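Local coordinates for putative sugar kinase PH1459 (Pyrococcus horikoshii, PDB 3EWM), which probably phosphorylates a sugar such as fructose at the expense of ATP, as a member of the PfkB family of carbohydrate kinases, at residues 33-38 and 160-165; 213-218 and 247-252; 221-226 and 266-271. All coordinates share one frame; numbering follows the deposited sequence.

Interaction 1 of 3, residues 33-38 and 160-165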
loop_
_atom_site.group_PDB
_atom_site.type_symbol
_atom_site.label_atom_id
_atom_site.label_comp_id
_atom_site.label_asym_id
_atom_site.label_seq_id
_atom_site.Cartn_x
_atom_site.Cartn_y
_atom_site.Cartn_z
ATOM N N GLY A 33 12.126 -2.526 -3.601
ATOM C CA GLY A 33 12.269 -1.501 -4.601
ATOM C C GLY A 33 12.669 -0.163 -4.033
ATOM O O GLY A 33 12.924 -0.014 -2.812
ATOM N N GLY A 34 12.695 0.806 -4.943
ATOM C CA GLY A 34 13.087 2.170 -4.653
ATOM C C GLY A 34 14.426 2.334 -5.318
ATOM O O GLY A 34 15.358 1.588 -5.020
ATOM N N ALA A 35 14.524 3.286 -6.239
ATOM C CA ALA A 35 15.751 3.517 -6.987
ATOM C C ALA A 35 17.044 3.547 -6.132
ATOM O O ALA A 35 17.983 2.827 -6.433
ATOM C CB ALA A 35 15.616 4.790 -7.904
ATOM N N PRO A 36 17.069 4.322 -5.020
ATOM C CA PRO A 36 18.327 4.390 -4.260
ATOM C C PRO A 36 18.689 3.045 -3.631
ATOM O O PRO A 36 19.861 2.716 -3.540
ATOM C CB PRO A 36 18.036 5.436 -3.174
ATOM C CG PRO A 36 16.771 6.147 -3.653
ATOM C CD PRO A 36 16.006 5.113 -4.376
ATOM N N ALA A 37 17.681 2.270 -3.230
ATOM C CA ALA A 37 17.915 0.913 -2.743
ATOM C C ALA A 37 18.475 0.062 -3.876
ATOM O O ALA A 37 19.398 -0.725 -3.671
ATOM C CB ALA A 37 16.643 0.318 -2.235
ATOM N N ASN A 38 17.900 0.210 -5.070
ATOM C CA ASN A 38 18.341 -0.605 -6.196
ATOM C C ASN A 38 19.772 -0.271 -6.560
ATOM O O ASN A 38 20.554 -1.153 -6.892
ATOM C CB ASN A 38 17.443 -0.421 -7.426
ATOM C CG ASN A 38 15.960 -0.624 -7.124
ATOM O OD1 ASN A 38 15.588 -1.272 -6.154
ATOM N ND2 ASN A 38 15.103 -0.040 -7.965
ATOM N N ASP A 160 19.855 11.152 -9.481
ATOM C CA ASP A 160 19.047 10.596 -10.542
ATOM C C ASP A 160 17.774 11.433 -10.553
ATOM O O ASP A 160 17.029 11.468 -9.580
ATOM C CB ASP A 160 18.773 9.128 -10.217
ATOM C CG ASP A 160 17.919 8.431 -11.250
ATOM O OD1 ASP A 160 17.602 9.018 -12.311
ATOM O OD2 ASP A 160 17.547 7.275 -10.963
ATOM N N VAL A 161 17.553 12.151 -11.643
ATOM C CA VAL A 161 16.403 13.029 -11.754
ATOM C C VAL A 161 15.118 12.192 -11.589
ATOM O O VAL A 161 14.168 12.620 -10.931
ATOM C CB VAL A 161 16.436 13.808 -13.105
ATOM C CG1 VAL A 161 15.170 14.592 -13.311
ATOM C CG2 VAL A 161 17.677 14.734 -13.145
ATOM N N ASN A 162 15.120 10.995 -12.165
ATOM C CA ASN A 162 14.039 10.024 -11.977
ATOM C C ASN A 162 12.689 10.726 -11.801
ATOM O O ASN A 162 12.037 10.613 -10.754
ATOM C CB ASN A 162 14.330 9.139 -10.761
ATOM C CG ASN A 162 13.361 7.980 -10.638
ATOM O OD1 ASN A 162 12.659 7.641 -11.588
ATOM N ND2 ASN A 162 13.297 7.384 -9.461
ATOM N N LEU A 163 12.272 11.456 -12.826
ATOM C CA LEU A 163 11.137 12.334 -12.642
ATOM C C LEU A 163 9.818 11.577 -12.741
ATOM O O LEU A 163 9.571 10.880 -13.723
ATOM C CB LEU A 163 11.187 13.518 -13.614
ATOM C CG LEU A 163 10.221 14.649 -13.241
ATOM C CD1 LEU A 163 10.219 14.950 -11.722
ATOM C CD2 LEU A 163 10.552 15.902 -14.028
ATOM N N ARG A 164 8.995 11.732 -11.701
ATOM C CA ARG A 164 7.697 11.097 -11.606
ATOM C C ARG A 164 6.663 12.194 -11.395
ATOM O O ARG A 164 6.317 12.531 -10.262
ATOM C CB ARG A 164 7.682 10.087 -10.443
ATOM C CG ARG A 164 8.668 8.930 -10.605
ATOM C CD ARG A 164 8.352 8.109 -11.860
ATOM N NE ARG A 164 9.223 6.940 -12.016
ATOM C CZ ARG A 164 10.312 6.895 -12.785
ATOM N NH1 ARG A 164 10.724 7.970 -13.472
ATOM N NH2 ARG A 164 11.013 5.768 -12.850
ATOM N N LEU A 165 6.181 12.743 -12.508
ATOM C CA LEU A 165 5.235 13.872 -12.503
ATOM C C LEU A 165 4.024 13.661 -11.609
ATOM O O LEU A 165 3.552 14.599 -10.970
ATOM C CB LEU A 165 4.784 14.217 -13.934
ATOM C CG LEU A 165 5.809 14.859 -14.869
ATOM C CD1 LEU A 165 5.107 15.435 -16.111
ATOM C CD2 LEU A 165 6.599 15.951 -14.160
#
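Asn162 carries its amide anti to the backbone N (chi1 -171°), and from there ND2 reaches the methyl group of Ala35 at the start of helix 35-45. Asp160 is likewise extended (CG anti to the backbone N, chi1 179°), so that its carboxylate branches near the same methyl. Of the two polar groups the amide is the closer: Asn162 ND2 stands 3.8 Å from Ala35 CB, whereas Asp160 OD2 remains 4.4 Å from Ala35 CB. Both come to a single carbon that can offer them only van der Waals contact.

The loop side is shaped by its own polar bonds. A weak, bent bond of 3.2 Å joins Asn162 N to Asp160 OD1, and the same oxygen makes a long, weak ion pair with Lys190, a residue that binds ATP. Farther along, the guanidinium of Arg164 bonds back to Leu163 O through NH1, although its placement in the model is doubtful.

On the helix side, Gly33 ends a strand of the small four-stranded sheet and Gly34 caps the helix. The backbone angles of Gly34 would press a side chain against the carbonyl O of Gly33. This glycine pair, followed by Ala35 and Asn38, belongs to the glycine-rich N-terminal signature of PfkB kinases, and Asn38 ND2 binds Asp247 OD2 on helix 245-259. The meeting of the segments thus brings a signature turn up to the loop that follows strand 156-160, beside the ATP site. With one methyl facing an amide and a carboxylate, the contact sets a distance of approach but adds little directional hold.

Interaction 2 of 3, residues 213-218 and 247-252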
loop_
_atom_site.group_PDB
_atom_site.type_symbol
_atom_site.label_atom_id
_atom_site.label_comp_id
_atom_site.label_asym_id
_atom_site.label_seq_id
_atom_site.Cartn_x
_atom_site.Cartn_y
_atom_site.Cartn_z
ATOM N N ALA A 213 25.107 12.202 -17.032
ATOM C CA ALA A 213 24.815 10.998 -17.782
ATOM C C ALA A 213 23.409 11.152 -18.295
ATOM O O ALA A 213 22.468 11.283 -17.510
ATOM C CB ALA A 213 24.943 9.761 -16.908
ATOM N N ILE A 214 23.269 11.189 -19.618
ATOM C CA ILE A 214 21.956 11.319 -20.215
ATOM C C ILE A 214 21.616 9.985 -20.840
ATOM O O ILE A 214 22.316 9.524 -21.740
ATOM C CB ILE A 214 21.863 12.469 -21.280
ATOM C CG1 ILE A 214 22.156 13.849 -20.665
ATOM C CG2 ILE A 214 20.482 12.492 -21.926
ATOM C CD1 ILE A 214 21.405 14.177 -19.371
ATOM N N THR A 215 20.543 9.373 -20.352
ATOM C CA THR A 215 20.103 8.094 -20.872
ATOM C C THR A 215 19.215 8.288 -22.108
ATOM O O THR A 215 18.390 9.209 -22.183
ATOM C CB THR A 215 19.391 7.257 -19.786
ATOM O OG1 THR A 215 18.246 7.974 -19.295
ATOM C CG2 THR A 215 20.351 6.968 -18.612
ATOM N N LEU A 216 19.407 7.413 -23.086
ATOM C CA LEU A 216 18.615 7.481 -24.307
ATOM C C LEU A 216 17.785 6.200 -24.476
ATOM O O LEU A 216 17.494 5.769 -25.590
ATOM C CB LEU A 216 19.527 7.804 -25.509
ATOM C CG LEU A 216 20.643 8.857 -25.311
ATOM C CD1 LEU A 216 21.696 8.810 -26.414
ATOM C CD2 LEU A 216 20.131 10.307 -25.137
ATOM N N GLY A 217 17.388 5.617 -23.344
ATOM C CA GLY A 217 16.604 4.385 -23.309
ATOM C C GLY A 217 17.394 3.172 -23.788
ATOM O O GLY A 217 18.541 2.975 -23.381
ATOM N N PRO A 218 16.772 2.345 -24.656
ATOM C CA PRO A 218 17.448 1.223 -25.331
ATOM C C PRO A 218 18.614 1.629 -26.235
ATOM O O PRO A 218 19.522 0.823 -26.439
ATOM C CB PRO A 218 16.324 0.583 -26.166
ATOM C CG PRO A 218 15.051 0.990 -25.446
ATOM C CD PRO A 218 15.335 2.398 -24.998
ATOM N N ASP A 247 19.024 1.645 -12.873
ATOM C CA ASP A 247 19.670 1.640 -11.561
ATOM C C ASP A 247 20.999 0.887 -11.578
ATOM O O ASP A 247 21.918 1.258 -10.870
ATOM C CB ASP A 247 18.731 1.115 -10.508
ATOM C CG ASP A 247 17.539 2.035 -10.303
ATOM O OD1 ASP A 247 17.676 3.266 -10.511
ATOM O OD2 ASP A 247 16.470 1.529 -9.953
ATOM N N ALA A 248 21.066 -0.182 -12.370
ATOM C CA ALA A 248 22.323 -0.877 -12.655
ATOM C C ALA A 248 23.337 0.092 -13.276
ATOM O O ALA A 248 24.496 0.161 -12.852
ATOM C CB ALA A 248 22.074 -2.030 -13.581
ATOM N N PHE A 249 22.882 0.826 -14.289
ATOM C CA PHE A 249 23.687 1.844 -14.918
ATOM C C PHE A 249 24.187 2.882 -13.897
ATOM O O PHE A 249 25.373 3.194 -13.864
ATOM C CB PHE A 249 22.898 2.507 -16.055
ATOM C CG PHE A 249 23.533 3.751 -16.570
ATOM C CD1 PHE A 249 24.570 3.682 -17.487
ATOM C CD2 PHE A 249 23.090 4.990 -16.154
ATOM C CE1 PHE A 249 25.179 4.838 -17.973
ATOM C CE2 PHE A 249 23.686 6.158 -16.635
ATOM C CZ PHE A 249 24.737 6.070 -17.549
HETATM N N MSE A 250 23.289 3.408 -13.061
HETATM C CA MSE A 250 23.704 4.360 -12.021
HETATM C C MSE A 250 24.774 3.758 -11.118
HETATM O O MSE A 250 25.794 4.388 -10.854
HETATM C CB MSE A 250 22.502 4.836 -11.176
HETATM C CG MSE A 250 22.834 5.926 -10.165
HETATM SE SE MSE A 250 23.767 7.458 -10.956
HETATM C CE MSE A 250 22.692 8.915 -10.183
ATOM N N ALA A 251 24.523 2.546 -10.630
ATOM C CA ALA A 251 25.491 1.867 -9.776
ATOM C C ALA A 251 26.869 1.795 -10.445
ATOM O O ALA A 251 27.869 2.175 -9.850
ATOM C CB ALA A 251 24.997 0.477 -9.407
ATOM N N ALA A 252 26.885 1.356 -11.704
ATOM C CA ALA A 252 28.120 1.288 -12.487
ATOM C C ALA A 252 28.806 2.637 -12.606
ATOM O O ALA A 252 30.029 2.721 -12.561
ATOM C CB ALA A 252 27.834 0.746 -13.874
#
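The ring of Phe249 points from helix 245-259 at strand 211-215, and its CD2-CE2-CZ side carries the contact. Here packing is close: Ala213 CB sits at the ring edge, near the ring plane, 3.8 Å from Phe249 CZ and equally near Phe249 CE2. Thr215, two residues on and on the same face of the strand, adds its methyl, Thr215 CG2 lying 4.0 Å from Phe249 CE2 in an oblique approach. With CG anti to the backbone N (chi1 168°), the phenyl group stands out from the helix far enough to span backbones whose CA atoms, in Thr215 and Phe249, are 9.3 Å apart.

Beyond Thr215 the contact fades. Gly217 and Pro218 turn into solvent and leave the helix altogether, while Thr215 itself, an ATP-binding residue, is partly exposed.

The buried ring also touches Lys190 of the ATP site, Cys221 on the next strand and Ala272 on helix 265-279. An alanine in place of Phe249 would probably open a gap under the strand and leave the methyls of Ala213 and Thr215 without their helix partner. Thr215 splits its chemistry between two directions: its methyl faces the ring, while OG1 makes a weak bond to Ala191 O on the neighbouring strand. The contact is therefore purely apolar, a hydrophobic floor beneath a strand end that binds the nucleotide.

Interaction 3 of 3, residues 221-226 and 266-271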
loop_
_atom_site.group_PDB
_atom_site.type_symbol
_atom_site.label_atom_id
_atom_site.label_comp_id
_atom_site.label_asym_id
_atom_site.label_seq_id
_atom_site.Cartn_x
_atom_site.Cartn_y
_atom_site.Cartn_z
ATOM N N CYS A 221 23.375 5.712 -24.078
ATOM C CA CYS A 221 23.459 6.904 -23.259
ATOM C C CYS A 221 24.622 7.778 -23.675
ATOM O O CYS A 221 25.379 7.446 -24.591
ATOM C CB CYS A 221 23.564 6.536 -21.777
ATOM S SG CYS A 221 25.036 5.622 -21.360
ATOM N N ARG A 222 24.759 8.893 -22.980
ATOM C CA ARG A 222 25.731 9.898 -23.325
ATOM C C ARG A 222 26.327 10.436 -22.027
ATOM O O ARG A 222 25.620 10.641 -21.050
ATOM C CB ARG A 222 25.016 10.974 -24.140
ATOM C CG ARG A 222 25.616 12.355 -24.159
ATOM C CD ARG A 222 24.703 13.313 -24.965
ATOM N NE ARG A 222 24.336 12.754 -26.260
ATOM C CZ ARG A 222 23.103 12.697 -26.762
ATOM N NH1 ARG A 222 22.056 13.209 -26.115
ATOM N NH2 ARG A 222 22.919 12.140 -27.949
ATOM N N LEU A 223 27.640 10.618 -22.011
ATOM C CA LEU A 223 28.307 11.182 -20.851
ATOM C C LEU A 223 28.847 12.534 -21.223
ATOM O O LEU A 223 29.557 12.669 -22.213
ATOM C CB LEU A 223 29.440 10.289 -20.362
ATOM C CG LEU A 223 29.035 8.902 -19.868
ATOM C CD1 LEU A 223 30.273 8.163 -19.422
ATOM C CD2 LEU A 223 28.011 8.993 -18.749
ATOM N N ILE A 224 28.489 13.532 -20.432
ATOM C CA ILE A 224 28.894 14.904 -20.693
ATOM C C ILE A 224 29.755 15.420 -19.551
ATOM O O ILE A 224 29.366 15.366 -18.377
ATOM C CB ILE A 224 27.677 15.817 -20.888
ATOM C CG1 ILE A 224 26.774 15.252 -21.978
ATOM C CG2 ILE A 224 28.120 17.251 -21.230
ATOM C CD1 ILE A 224 25.384 15.004 -21.511
ATOM N N LYS A 225 30.938 15.903 -19.904
ATOM C CA LYS A 225 31.759 16.657 -18.971
ATOM C C LYS A 225 32.167 17.951 -19.647
ATOM O O LYS A 225 32.814 17.939 -20.708
ATOM C CB LYS A 225 32.974 15.862 -18.501
ATOM C CG LYS A 225 33.787 16.624 -17.469
ATOM C CD LYS A 225 34.596 15.711 -16.587
ATOM C CE LYS A 225 35.289 16.513 -15.473
ATOM N NZ LYS A 225 34.334 17.321 -14.639
ATOM N N ASN A 226 31.761 19.061 -19.031
ATOM C CA ASN A 226 31.903 20.395 -19.620
ATOM C C ASN A 226 31.301 20.429 -21.017
ATOM O O ASN A 226 30.081 20.331 -21.161
ATOM C CB ASN A 226 33.368 20.843 -19.601
ATOM C CG ASN A 226 33.973 20.760 -18.219
ATOM O OD1 ASN A 226 35.059 20.209 -18.035
ATOM N ND2 ASN A 226 33.258 21.284 -17.229
ATOM N N LEU A 266 35.466 7.551 -21.457
ATOM C CA LEU A 266 35.507 6.304 -22.223
ATOM C C LEU A 266 35.516 5.046 -21.353
ATOM O O LEU A 266 34.731 4.135 -21.583
ATOM C CB LEU A 266 36.699 6.313 -23.191
ATOM C CG LEU A 266 36.535 7.276 -24.373
ATOM C CD1 LEU A 266 37.756 7.190 -25.262
ATOM C CD2 LEU A 266 35.259 6.936 -25.177
ATOM N N LYS A 267 36.381 5.014 -20.340
ATOM C CA LYS A 267 36.478 3.849 -19.456
ATOM C C LYS A 267 35.175 3.704 -18.676
ATOM O O LYS A 267 34.650 2.601 -18.510
ATOM C CB LYS A 267 37.654 3.997 -18.485
ATOM C CG LYS A 267 39.022 3.825 -19.137
ATOM C CD LYS A 267 40.125 4.133 -18.129
ATOM C CE LYS A 267 41.482 4.265 -18.816
ATOM N NZ LYS A 267 41.953 2.959 -19.332
ATOM N N LEU A 268 34.669 4.838 -18.217
ATOM C CA LEU A 268 33.442 4.888 -17.460
ATOM C C LEU A 268 32.260 4.467 -18.345
ATOM O O LEU A 268 31.471 3.618 -17.959
ATOM C CB LEU A 268 33.268 6.298 -16.929
ATOM C CG LEU A 268 32.076 6.616 -16.049
ATOM C CD1 LEU A 268 32.051 5.707 -14.833
ATOM C CD2 LEU A 268 32.234 8.099 -15.655
ATOM N N GLY A 269 32.178 5.041 -19.544
ATOM C CA GLY A 269 31.139 4.679 -20.516
ATOM C C GLY A 269 31.095 3.202 -20.879
ATOM O O GLY A 269 30.024 2.578 -20.852
ATOM N N LYS A 270 32.252 2.641 -21.213
ATOM C CA LYS A 270 32.349 1.213 -21.538
ATOM C C LYS A 270 31.968 0.323 -20.344
ATOM O O LYS A 270 31.315 -0.696 -20.518
ATOM C CB LYS A 270 33.737 0.850 -22.080
ATOM C CG LYS A 270 34.174 1.627 -23.346
ATOM C CD LYS A 270 33.220 1.441 -24.530
ATOM C CE LYS A 270 32.321 2.657 -24.779
ATOM N NZ LYS A 270 31.603 2.526 -26.090
ATOM N N PHE A 271 32.345 0.735 -19.137
ATOM C CA PHE A 271 31.991 -0.030 -17.932
ATOM C C PHE A 271 30.492 0.040 -17.664
ATOM O O PHE A 271 29.835 -0.991 -17.507
ATOM C CB PHE A 271 32.789 0.418 -16.701
ATOM C CG PHE A 271 32.404 -0.311 -15.427
ATOM C CD1 PHE A 271 32.617 -1.685 -15.302
ATOM C CD2 PHE A 271 31.831 0.381 -14.364
ATOM C CE1 PHE A 271 32.260 -2.368 -14.149
ATOM C CE2 PHE A 271 31.471 -0.281 -13.192
ATOM C CZ PHE A 271 31.688 -1.661 -13.076
#
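Leu223 meets Leu268 and Gly269 without any ring or planar side chain between them; the flat group at this contact is the peptide link from Leu268 to Gly269. One face of that link receives Leu223 CD1, which stands above the plane near the nitrogen, displaced away from the carbonyl carbon, 3.7 Å from Gly269 N. The methyl continues over the start of the glycine, with Leu223 CD1 3.8 Å from Gly269 CA. The ring of Phe271 is directed elsewhere, toward Ala252 on helix 245-259.

Leu223 reaches this far because its chain is stretched: CG lies anti to the carbonyl carbon (chi1 -63°) and CD1 is anti to CA (chi2 -180°). Leu268, from the helix, meets the same methyl with its branch point, Leu268 CG being 4.1 Å from Leu223 CD1. One methyl thus serves both helix residues.

The strand belongs to the antiparallel end of the large mixed sheet in this ribokinase-like alpha/beta fold, where 220-225 runs between 211-215 and 228-233, and helix 265-279 packs on one face of the sheet. Helix 245-259 lies next to it and supplies Leu253, which touches both Leu223 and Leu268 and so completes a small leucine cluster. Ala213 of the adjoining strand borders Leu223 as well.

The absence of a side chain at Gly269 exposes the helix backbone to the leucine, consistent with the short separation of 7.1 Å between Leu223 CA and Gly269 CA. A CB in standard geometry at Gly269 would itself fall at normal contact distance from Leu223 CD1, so the spacing does not by itself exclude a small side chain. On its far side the helix is tied to the C-terminal part of the chain by a salt bridge from Lys267 to Glu302.

In the fold
From the N terminus, the turn at 33-38 waits for the loop at 160-165, so interaction 1 closes a long excursion through the small sheet and the first half of the large one. Interactions 2 and 3 open afterwards and cross: strands 211-215 and 220-225 come first, then helices 245-259 and 265-279, paired in the same order. Together they lay two consecutive helices against neighbouring antiparallel strands of the large sheet. Interaction 2 is the middle member. Its helix meets interaction 1 through Asp247 and Met250, and its strand and Phe249 adjoin Cys221 and Arg222 of interaction 3, whereas interactions 1 and 3 do not touch.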